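Local atomic coordinates of succinylglutamate desuccinylase (Vibrio parahaemolyticus, PDB entry 2BCO), a protein that probably uses a bound zinc ion to hydrolyse N-succinylglutamate to succinate and glutamate, the last step of arginine degradation by the AST pathway. Residues 142-146 / 147-151; 48-51 / 52-55; 286-289 / 290-293. All coordinates share one frame; numbering follows the deposited sequence.

Interaction 1. Residues 142-146 / 147-151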
ATOM      1  N   GLN A 142      -9.219  -5.917  16.712  1.00 20.13           N
ATOM      2  CA  GLN A 142      -9.996  -6.651  17.706  1.00 23.38           C
ATOM      3  C   GLN A 142     -11.049  -5.744  18.341  1.00 23.06           C
ATOM      4  O   GLN A 142     -10.752  -4.634  18.786  1.00 23.08           O
ATOM      5  CB  GLN A 142      -9.081  -7.221  18.798  1.00 27.08           C
ATOM      6  CG  GLN A 142      -9.826  -8.055  19.834  1.00 30.22           C
ATOM      7  CD  GLN A 142      -8.954  -8.475  21.001  1.00 32.87           C
ATOM      8  OE1 GLN A 142      -7.922  -9.123  20.819  1.00 34.16           O
ATOM      9  NE2 GLN A 142      -9.368  -8.111  22.212  1.00 34.28           N
ATOM     10  N   ASP A 143     -12.285  -6.231  18.375  1.00 38.33           N
ATOM     11  CA  ASP A 143     -13.403  -5.483  18.949  1.00 39.19           C
ATOM     12  C   ASP A 143     -13.658  -4.147  18.251  1.00 38.08           C
ATOM     13  O   ASP A 143     -13.838  -3.114  18.900  1.00 41.18           O
ATOM     14  CB  ASP A 143     -13.183  -5.236  20.450  1.00 36.86           C
ATOM     15  CG  ASP A 143     -12.976  -6.524  21.233  1.00 39.35           C
ATOM     16  OD1 ASP A 143     -13.716  -7.503  20.996  1.00 38.29           O
ATOM     17  OD2 ASP A 143     -12.073  -6.546  22.093  1.00 43.64           O
ATOM     18  N   THR A 144     -13.659  -4.165  16.927  1.00 19.00           N
ATOM     19  CA  THR A 144     -13.941  -2.965  16.153  1.00 17.46           C
ATOM     20  C   THR A 144     -14.938  -3.415  15.105  1.00 17.20           C
ATOM     21  O   THR A 144     -14.893  -4.559  14.659  1.00 15.88           O
ATOM     22  CB  THR A 144     -12.691  -2.408  15.420  1.00 18.70           C
ATOM     23  OG1 THR A 144     -12.294  -3.309  14.377  1.00 17.56           O
ATOM     24  CG2 THR A 144     -11.539  -2.222  16.390  1.00 19.93           C
ATOM     25  N   GLU A 145     -15.853  -2.539  14.718  1.00 20.49           N
ATOM     26  CA  GLU A 145     -16.815  -2.920  13.698  1.00 20.53           C
ATOM     27  C   GLU A 145     -16.110  -2.923  12.348  1.00 18.46           C
ATOM     28  O   GLU A 145     -15.339  -2.020  12.036  1.00 20.30           O
ATOM     29  CB  GLU A 145     -17.991  -1.948  13.680  1.00 31.30           C
ATOM     30  CG  GLU A 145     -19.011  -2.196  14.776  1.00 35.87           C
ATOM     31  CD  GLU A 145     -19.634  -3.578  14.690  1.00 40.11           C
ATOM     32  OE1 GLU A 145     -19.013  -4.554  15.176  1.00 41.21           O
ATOM     33  OE2 GLU A 145     -20.740  -3.692  14.120  1.00 41.80           O
ATOM     34  N   PRO A 146     -16.354  -3.957  11.540  1.00 19.68           N
ATOM     35  CA  PRO A 146     -15.743  -4.087  10.212  1.00 18.33           C
ATOM     36  C   PRO A 146     -15.834  -2.830   9.349  1.00 17.04           C
ATOM     37  O   PRO A 146     -14.890  -2.492   8.638  1.00 16.41           O
ATOM     38  CB  PRO A 146     -16.506  -5.265   9.602  1.00 17.03           C
ATOM     39  CG  PRO A 146     -16.768  -6.140  10.820  1.00 15.92           C
ATOM     40  CD  PRO A 146     -17.208  -5.124  11.853  1.00 14.70           C
ATOM     41  N   LYS A 147     -16.966  -2.136   9.417  1.00 18.08           N
ATOM     42  CA  LYS A 147     -17.168  -0.931   8.615  1.00 17.77           C
ATOM     43  C   LYS A 147     -16.221   0.211   8.947  1.00 16.01           C
ATOM     44  O   LYS A 147     -16.023   1.112   8.136  1.00 15.23           O
ATOM     45  CB  LYS A 147     -18.621  -0.445   8.723  1.00 24.94           C
ATOM     46  CG  LYS A 147     -19.119  -0.196  10.135  1.00 29.72           C
ATOM     47  CD  LYS A 147     -20.594   0.199  10.122  1.00 33.59           C
ATOM     48  CE  LYS A 147     -21.156   0.291  11.529  1.00 35.66           C
ATOM     49  NZ  LYS A 147     -20.309   1.162  12.385  1.00 37.89           N
ATOM     50  N   THR A 148     -15.638   0.170  10.137  1.00 13.06           N
ATOM     51  CA  THR A 148     -14.704   1.200  10.571  1.00 13.62           C
ATOM     52  C   THR A 148     -13.258   0.907  10.147  1.00 11.88           C
ATOM     53  O   THR A 148     -12.405   1.783  10.208  1.00 13.18           O
ATOM     54  CB  THR A 148     -14.705   1.325  12.106  1.00 15.93           C
ATOM     55  OG1 THR A 148     -13.974   0.225  12.675  1.00 13.71           O
ATOM     56  CG2 THR A 148     -16.142   1.302  12.640  1.00 15.85           C
ATOM     57  N   ARG A 149     -12.987  -0.313   9.703  1.00 18.36           N
ATOM     58  CA  ARG A 149     -11.625  -0.703   9.346  1.00 17.82           C
ATOM     59  C   ARG A 149     -11.013  -0.225   8.026  1.00 18.98           C
ATOM     60  O   ARG A 149     -11.603  -0.363   6.946  1.00 19.91           O
ATOM     61  CB  ARG A 149     -11.517  -2.218   9.435  1.00 16.17           C
ATOM     62  CG  ARG A 149     -11.888  -2.759  10.798  1.00 14.11           C
ATOM     63  CD  ARG A 149     -12.084  -4.254  10.740  1.00 17.75           C
ATOM     64  NE  ARG A 149     -12.656  -4.796  11.970  1.00 18.49           N
ATOM     65  CZ  ARG A 149     -13.134  -6.033  12.071  1.00 19.14           C
ATOM     66  NH1 ARG A 149     -13.102  -6.835  11.014  1.00 14.18           N
ATOM     67  NH2 ARG A 149     -13.634  -6.470  13.224  1.00 21.03           N
ATOM     68  N   TRP A 150      -9.801   0.318   8.139  1.00 12.42           N
ATOM     69  CA  TRP A 150      -9.039   0.822   6.998  1.00 11.67           C
ATOM     70  C   TRP A 150      -7.592   0.358   7.086  1.00 10.49           C
ATOM     71  O   TRP A 150      -7.028   0.258   8.169  1.00 10.34           O
ATOM     72  CB  TRP A 150      -9.008   2.355   6.970  1.00 12.42           C
ATOM     73  CG  TRP A 150     -10.305   3.035   6.660  1.00 12.80           C
ATOM     74  CD1 TRP A 150     -11.437   3.030   7.416  1.00 13.96           C
ATOM     75  CD2 TRP A 150     -10.570   3.890   5.538  1.00 14.31           C
ATOM     76  NE1 TRP A 150     -12.385   3.846   6.849  1.00 16.63           N
ATOM     77  CE2 TRP A 150     -11.879   4.395   5.708  1.00 15.04           C
ATOM     78  CE3 TRP A 150      -9.814   4.311   4.437  1.00 14.62           C
ATOM     79  CZ2 TRP A 150     -12.468   5.267   4.779  1.00 16.28           C
ATOM     80  CZ3 TRP A 150     -10.402   5.186   3.516  1.00 16.56           C
ATOM     81  CH2 TRP A 150     -11.708   5.666   3.706  1.00 14.98           C
ATOM     82  N   HIS A 151      -6.995   0.081   5.937  1.00 11.25           N
ATOM     83  CA  HIS A 151      -5.597  -0.301   5.894  1.00  9.90           C
ATOM     84  C   HIS A 151      -4.982   0.279   4.637  1.00  9.72           C
ATOM     85  O   HIS A 151      -5.288  -0.136   3.523  1.00 11.09           O
ATOM     86  CB  HIS A 151      -5.400  -1.818   5.898  1.00 11.12           C
ATOM     87  CG  HIS A 151      -3.958  -2.224   5.977  1.00 12.30           C
ATOM     88  ND1 HIS A 151      -3.552  -3.538   6.071  1.00 13.01           N
ATOM     89  CD2 HIS A 151      -2.825  -1.480   5.985  1.00 14.52           C
ATOM     90  CE1 HIS A 151      -2.231  -3.586   6.131  1.00 15.64           C
ATOM     91  NE2 HIS A 151      -1.765  -2.352   6.081  1.00 16.43           N
TER
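R149 reaches back along the chain and grips T144 side-on with two nitrogens. NE donates to T144 OG1 at 2.9 Å. This bond is nearly straight (N-H...O 164°), and the oxygen lies at the edge of the guanidinium group, in its plane. NH2 donates to the carbonyl oxygen T144 O at 2.7 Å. That bond is more bent, with the carbonyl oxygen tilted off the guanidinium plane. R149 CG sits beside its own backbone N (chi1 -57°), and the chain then runs extended to NE, which carries the head group back to T144. T144 OG1 is also bonded to Y141 O near the end of helix 125-141. A carbonyl can only accept, so the hydroxyl gives its proton there and accepts from NE. R149 NH1 bonds to Y211 O, so all three guanidinium nitrogens have partners.

The turn itself is held by bonds to two carbonyls. E145 O accepts twice from T148: from OG1 at 2.7 Å, in the carbonyl plane, and from the backbone N at 2.9 Å. One residue further on, R149 N donates to P146 O at 3.1 Å. T148 OG1 has a further bond to N55 ND2.

Van der Waals contacts surround these bonds. The P146 ring lies alongside R149 and points the same way, with CG 3.7 Å from NH1. P146 CA lies over one face of the guanidinium group, toward its rim. E145 CB touches T148 CG2 at 3.9 Å.

The two successive backbone bonds, each from residue i+3 to residue i, are characteristic of a short 3-10 turn. It ends the loop that joins helix 125-141 to strand 149-157, the strand that carries the zinc ligand H155 in the catalytic domain.

Interaction 2. Residues 48-51 / 52-55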
ATOM      1  N   ASN A  48     -11.807  11.430  22.054  1.00 38.53           N
ATOM      2  CA  ASN A  48     -13.201  11.004  22.175  1.00 39.77           C
ATOM      3  C   ASN A  48     -13.617   9.931  21.168  1.00 38.33           C
ATOM      4  O   ASN A  48     -14.244  10.230  20.149  1.00 37.83           O
ATOM      5  CB  ASN A  48     -14.137  12.209  22.023  1.00 88.61           C
ATOM      6  CG  ASN A  48     -15.602  11.831  22.173  1.00 93.30           C
ATOM      7  OD1 ASN A  48     -16.042  11.429  23.252  1.00 93.32           O
ATOM      8  ND2 ASN A  48     -16.361  11.951  21.088  1.00 93.82           N
ATOM      9  N   PRO A  49     -13.284   8.664  21.444  1.00 46.89           N
ATOM     10  CA  PRO A  49     -13.650   7.583  20.525  1.00 46.34           C
ATOM     11  C   PRO A  49     -15.159   7.340  20.514  1.00 45.95           C
ATOM     12  O   PRO A  49     -15.818   7.478  21.543  1.00 47.23           O
ATOM     13  CB  PRO A  49     -12.888   6.381  21.084  1.00 36.34           C
ATOM     14  CG  PRO A  49     -11.739   7.001  21.829  1.00 36.46           C
ATOM     15  CD  PRO A  49     -12.396   8.167  22.506  1.00 37.00           C
ATOM     16  N   THR A  50     -15.699   6.989  19.350  1.00 42.88           N
ATOM     17  CA  THR A  50     -17.124   6.695  19.218  1.00 42.57           C
ATOM     18  C   THR A  50     -17.306   5.453  18.356  1.00 44.02           C
ATOM     19  O   THR A  50     -16.332   4.841  17.913  1.00 44.05           O
ATOM     20  CB  THR A  50     -17.912   7.850  18.559  1.00 40.77           C
ATOM     21  OG1 THR A  50     -17.613   7.904  17.156  1.00 39.04           O
ATOM     22  CG2 THR A  50     -17.563   9.175  19.215  1.00 41.51           C
ATOM     23  N   GLN A  51     -18.560   5.087  18.115  1.00 47.90           N
ATOM     24  CA  GLN A  51     -18.863   3.908  17.321  1.00 48.15           C
ATOM     25  C   GLN A  51     -18.534   4.123  15.852  1.00 45.72           C
ATOM     26  O   GLN A  51     -18.370   3.162  15.104  1.00 44.65           O
ATOM     27  CB  GLN A  51     -20.342   3.526  17.472  1.00 64.70           C
ATOM     28  CG  GLN A  51     -21.337   4.618  17.093  1.00 70.81           C
ATOM     29  CD  GLN A  51     -21.652   5.574  18.238  1.00 73.87           C
ATOM     30  OE1 GLN A  51     -20.802   6.353  18.674  1.00 74.17           O
ATOM     31  NE2 GLN A  51     -22.887   5.514  18.731  1.00 73.94           N
ATOM     32  N   GLU A  52     -18.435   5.385  15.445  1.00 47.20           N
ATOM     33  CA  GLU A  52     -18.136   5.708  14.054  1.00 43.42           C
ATOM     34  C   GLU A  52     -16.671   6.101  13.844  1.00 39.85           C
ATOM     35  O   GLU A  52     -16.280   6.496  12.746  1.00 39.04           O
ATOM     36  CB  GLU A  52     -19.050   6.840  13.572  1.00 50.16           C
ATOM     37  CG  GLU A  52     -20.549   6.606  13.786  1.00 55.82           C
ATOM     38  CD  GLU A  52     -21.091   5.378  13.061  1.00 58.56           C
ATOM     39  OE1 GLU A  52     -20.786   4.244  13.487  1.00 61.36           O
ATOM     40  OE2 GLU A  52     -21.825   5.547  12.064  1.00 59.29           O
ATOM     41  N   THR A  53     -15.867   6.001  14.897  1.00 30.07           N
ATOM     42  CA  THR A  53     -14.450   6.334  14.804  1.00 26.39           C
ATOM     43  C   THR A  53     -13.732   5.327  13.906  1.00 23.81           C
ATOM     44  O   THR A  53     -13.837   4.122  14.118  1.00 23.14           O
ATOM     45  CB  THR A  53     -13.767   6.303  16.188  1.00 19.21           C
ATOM     46  OG1 THR A  53     -14.294   7.348  17.016  1.00 18.36           O
ATOM     47  CG2 THR A  53     -12.260   6.473  16.039  1.00 17.04           C
ATOM     48  N   LYS A  54     -12.999   5.819  12.912  1.00 21.16           N
ATOM     49  CA  LYS A  54     -12.270   4.930  12.012  1.00 18.61           C
ATOM     50  C   LYS A  54     -11.039   4.301  12.672  1.00 18.18           C
ATOM     51  O   LYS A  54     -10.414   4.881  13.563  1.00 16.42           O
ATOM     52  CB  LYS A  54     -11.835   5.681  10.751  1.00 22.98           C
ATOM     53  CG  LYS A  54     -12.994   6.145   9.885  1.00 26.18           C
ATOM     54  CD  LYS A  54     -12.506   6.701   8.563  1.00 26.70           C
ATOM     55  CE  LYS A  54     -13.667   7.091   7.662  1.00 29.60           C
ATOM     56  NZ  LYS A  54     -14.491   8.189   8.244  1.00 29.96           N
ATOM     57  N   ASN A  55     -10.720   3.091  12.238  1.00 20.06           N
ATOM     58  CA  ASN A  55      -9.558   2.375  12.736  1.00 17.03           C
ATOM     59  C   ASN A  55      -8.685   2.176  11.515  1.00 14.79           C
ATOM     60  O   ASN A  55      -8.887   1.260  10.723  1.00 15.01           O
ATOM     61  CB  ASN A  55      -9.992   1.051  13.351  1.00 14.23           C
ATOM     62  CG  ASN A  55     -10.815   1.253  14.605  1.00 14.34           C
ATOM     63  OD1 ASN A  55     -10.280   1.591  15.660  1.00 13.73           O
ATOM     64  ND2 ASN A  55     -12.124   1.079  14.489  1.00 14.08           N
TER
HETATM   65  O   HOH W   1     -13.316  10.323  17.125  1.00 25.61           O
HETATM   66  O   HOH W   2     -14.609   2.519  16.132  1.00 18.71           O
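T53 folds back onto T50 and braces a small turn with its hydroxyl. Its CB lies 3.4 Å from T50 O, so the side chain starts against the main chain of the turn. From CB, the OG1 branch is anti to the carbonyl carbon and beside the backbone N (chi1 -66°). This points the hydroxyl at the start of the turn. OG1 accepts from T50 N at 2.7 Å, and the bond is fairly straight (N-H...O 161°). P49 CA is next to the same oxygen, at 3.6 Å. A water bound 3.1 Å from T53 OG1 also donates to N48 O, and so bridges the hydroxyl to the residue before P49.

The main chain is a type I beta turn from T50 to T53. T53 N donates to T50 O at 3.3 Å. T50 adds a bond inside the turn: its OG1 accepts from E52 N at 3.2 Å, which makes an ST turn. The T50 and T53 side chains cross at about a right angle, each using its hydroxyl on the backbone of the other half. A second water donates to T53 O at 2.7 Å, with weaker links to T50 O and N55 ND2.

The turn is on the surface, in the loop between strands 41-45 and 55-60. The residues after the turn are tied down as strand 55-60 begins. K54 forms a salt bridge with E247, just after helix 235-245, and N55 OD1 bonds to R90 NH1 on strand 90-95. E52 OE1 makes a long, weak ion pair with K147. The K54 backbone pairs with R90, and the N55 backbone with T148 and W150. These bonds place the start of strand 55-60 between strands 90-95 and 149-157.

Interaction 3. Residues 286-289 / 290-293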
ATOM      1  N   SER A 286       1.210   0.772 -22.665  1.00 30.13           N
ATOM      2  CA  SER A 286       0.179   0.196 -23.523  1.00 32.26           C
ATOM      3  C   SER A 286       0.693  -0.441 -24.801  1.00 34.54           C
ATOM      4  O   SER A 286       1.836  -0.235 -25.205  1.00 36.81           O
ATOM      5  CB  SER A 286      -0.868   1.259 -23.871  1.00 27.19           C
ATOM      6  OG  SER A 286      -0.289   2.333 -24.589  1.00 23.80           O
ATOM      7  N   PHE A 287      -0.174  -1.220 -25.435  1.00 35.32           N
ATOM      8  CA  PHE A 287       0.163  -1.895 -26.679  1.00 38.21           C
ATOM      9  C   PHE A 287      -1.028  -1.797 -27.614  1.00 39.98           C
ATOM     10  O   PHE A 287      -2.125  -1.440 -27.195  1.00 40.25           O
ATOM     11  CB  PHE A 287       0.488  -3.375 -26.433  1.00 34.18           C
ATOM     12  CG  PHE A 287       1.647  -3.599 -25.494  1.00 35.97           C
ATOM     13  CD1 PHE A 287       1.428  -3.890 -24.147  1.00 35.77           C
ATOM     14  CD2 PHE A 287       2.965  -3.507 -25.951  1.00 34.82           C
ATOM     15  CE1 PHE A 287       2.506  -4.085 -23.268  1.00 34.72           C
ATOM     16  CE2 PHE A 287       4.051  -3.698 -25.081  1.00 33.30           C
ATOM     17  CZ  PHE A 287       3.819  -3.987 -23.741  1.00 32.95           C
ATOM     18  N   VAL A 288      -0.805  -2.104 -28.885  1.00 37.83           N
ATOM     19  CA  VAL A 288      -1.874  -2.076 -29.870  1.00 39.46           C
ATOM     20  C   VAL A 288      -2.273  -3.527 -30.070  1.00 40.89           C
ATOM     21  O   VAL A 288      -1.475  -4.419 -29.806  1.00 39.58           O
ATOM     22  CB  VAL A 288      -1.390  -1.466 -31.199  1.00 48.20           C
ATOM     23  CG1 VAL A 288      -2.473  -1.587 -32.251  1.00 49.86           C
ATOM     24  CG2 VAL A 288      -1.029   0.004 -30.990  1.00 47.41           C
ATOM     25  N   HIS A 289      -3.500  -3.768 -30.516  1.00 36.10           N
ATOM     26  CA  HIS A 289      -3.949  -5.139 -30.716  1.00 37.86           C
ATOM     27  C   HIS A 289      -3.005  -5.943 -31.604  1.00 35.79           C
ATOM     28  O   HIS A 289      -2.591  -5.486 -32.670  1.00 35.20           O
ATOM     29  CB  HIS A 289      -5.371  -5.171 -31.301  1.00 76.35           C
ATOM     30  CG  HIS A 289      -5.484  -4.598 -32.681  1.00 82.91           C
ATOM     31  ND1 HIS A 289      -5.139  -3.296 -32.981  1.00 85.22           N
ATOM     32  CD2 HIS A 289      -5.939  -5.141 -33.836  1.00 84.27           C
ATOM     33  CE1 HIS A 289      -5.377  -3.062 -34.259  1.00 84.77           C
ATOM     34  NE2 HIS A 289      -5.863  -4.166 -34.801  1.00 84.78           N
ATOM     35  N   GLY A 290      -2.654  -7.139 -31.138  1.00 34.34           N
ATOM     36  CA  GLY A 290      -1.778  -8.010 -31.899  1.00 30.77           C
ATOM     37  C   GLY A 290      -0.302  -7.679 -31.830  1.00 28.71           C
ATOM     38  O   GLY A 290       0.508  -8.327 -32.495  1.00 28.18           O
ATOM     39  N   GLU A 291       0.065  -6.669 -31.048  1.00 32.14           N
ATOM     40  CA  GLU A 291       1.473  -6.311 -30.932  1.00 31.59           C
ATOM     41  C   GLU A 291       2.193  -7.332 -30.053  1.00 32.05           C
ATOM     42  O   GLU A 291       1.703  -7.690 -28.978  1.00 30.86           O
ATOM     43  CB  GLU A 291       1.634  -4.928 -30.316  1.00 31.63           C
ATOM     44  CG  GLU A 291       3.061  -4.414 -30.381  1.00 31.22           C
ATOM     45  CD  GLU A 291       3.255  -3.144 -29.595  1.00 30.03           C
ATOM     46  OE1 GLU A 291       2.292  -2.353 -29.493  1.00 30.94           O
ATOM     47  OE2 GLU A 291       4.376  -2.932 -29.088  1.00 30.70           O
ATOM     48  N   VAL A 292       3.342  -7.812 -30.517  1.00 28.66           N
ATOM     49  CA  VAL A 292       4.112  -8.779 -29.746  1.00 26.93           C
ATOM     50  C   VAL A 292       5.047  -8.004 -28.833  1.00 26.33           C
ATOM     51  O   VAL A 292       5.657  -7.024 -29.252  1.00 26.05           O
ATOM     52  CB  VAL A 292       4.942  -9.708 -30.665  1.00 44.16           C
ATOM     53  CG1 VAL A 292       4.014 -10.465 -31.611  1.00 44.86           C
ATOM     54  CG2 VAL A 292       5.954  -8.899 -31.455  1.00 45.06           C
ATOM     55  N   PHE A 293       5.149  -8.427 -27.579  1.00 32.72           N
ATOM     56  CA  PHE A 293       6.014  -7.731 -26.635  1.00 33.90           C
ATOM     57  C   PHE A 293       6.878  -8.699 -25.842  1.00 34.72           C
ATOM     58  O   PHE A 293       7.607  -8.299 -24.936  1.00 36.67           O
ATOM     59  CB  PHE A 293       5.166  -6.880 -25.687  1.00 26.01           C
ATOM     60  CG  PHE A 293       4.129  -7.667 -24.935  1.00 24.21           C
ATOM     61  CD1 PHE A 293       4.435  -8.257 -23.716  1.00 20.99           C
ATOM     62  CD2 PHE A 293       2.844  -7.832 -25.458  1.00 22.92           C
ATOM     63  CE1 PHE A 293       3.478  -9.001 -23.021  1.00 22.88           C
ATOM     64  CE2 PHE A 293       1.879  -8.573 -24.772  1.00 21.61           C
ATOM     65  CZ  PHE A 293       2.196  -9.158 -23.551  1.00 22.51           C
TER
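A type II beta turn from V288 to E291 leads into strand 292-296 of the AstE/AspA barrel-sandwich hybrid domain. E291 N donates to V288 O at 3.0 Å and closes the turn. G290 takes the third position with a positive phi of 79°, as is usual for glycine in this turn type.

E291 closes it a second time with its side chain. CG is anti to the backbone N (chi1 -171°) and the chain extends from there, which brings the carboxylate back to the start of the turn. E291 OE1 accepts from V288 N at 3.2 Å, on its anti side and somewhat out of the carboxylate plane. V288 therefore meets E291 through both its N and its O. The other oxygen, E291 OE2, meets the edge of the F287 ring, 3.5 Å from CD2. Ring and carboxylate planes stand steeply against each other.

One face of the same ring is taken by F293. The two rings form a face-to-face stack with centroids 4.7 Å apart and planes at 25°. Both phenylalanines are buried, while much of the turn is exposed. H289 N, in the turn, bonds to D306 OD2, and F293 pairs through its backbone with M276 and L301. The closest apolar touch between the two phenylalanines is F287 CE2 to F293 CB, at 3.4 Å.

How the interactions relate
Along the chain the order is interaction 2, interaction 1, then interaction 3. Interactions 1 and 2 are neighbours, with centres about 10 Å apart. They lie where the parallel strands 55-60 and 149-157 begin, so the two loops enter adjacent strands side by side. They also touch directly: W150 NE1 packs on K54 CD at 3.3 Å. Interaction 3 is remote. Its centre is about 43 Å from that of interaction 1 and about 49 Å from that of interaction 2, across the centre of the chain. All three are turns away from the zinc site: two lie at the start of neighbouring strands of the catalytic part of the chain, and one lies in the hybrid domain.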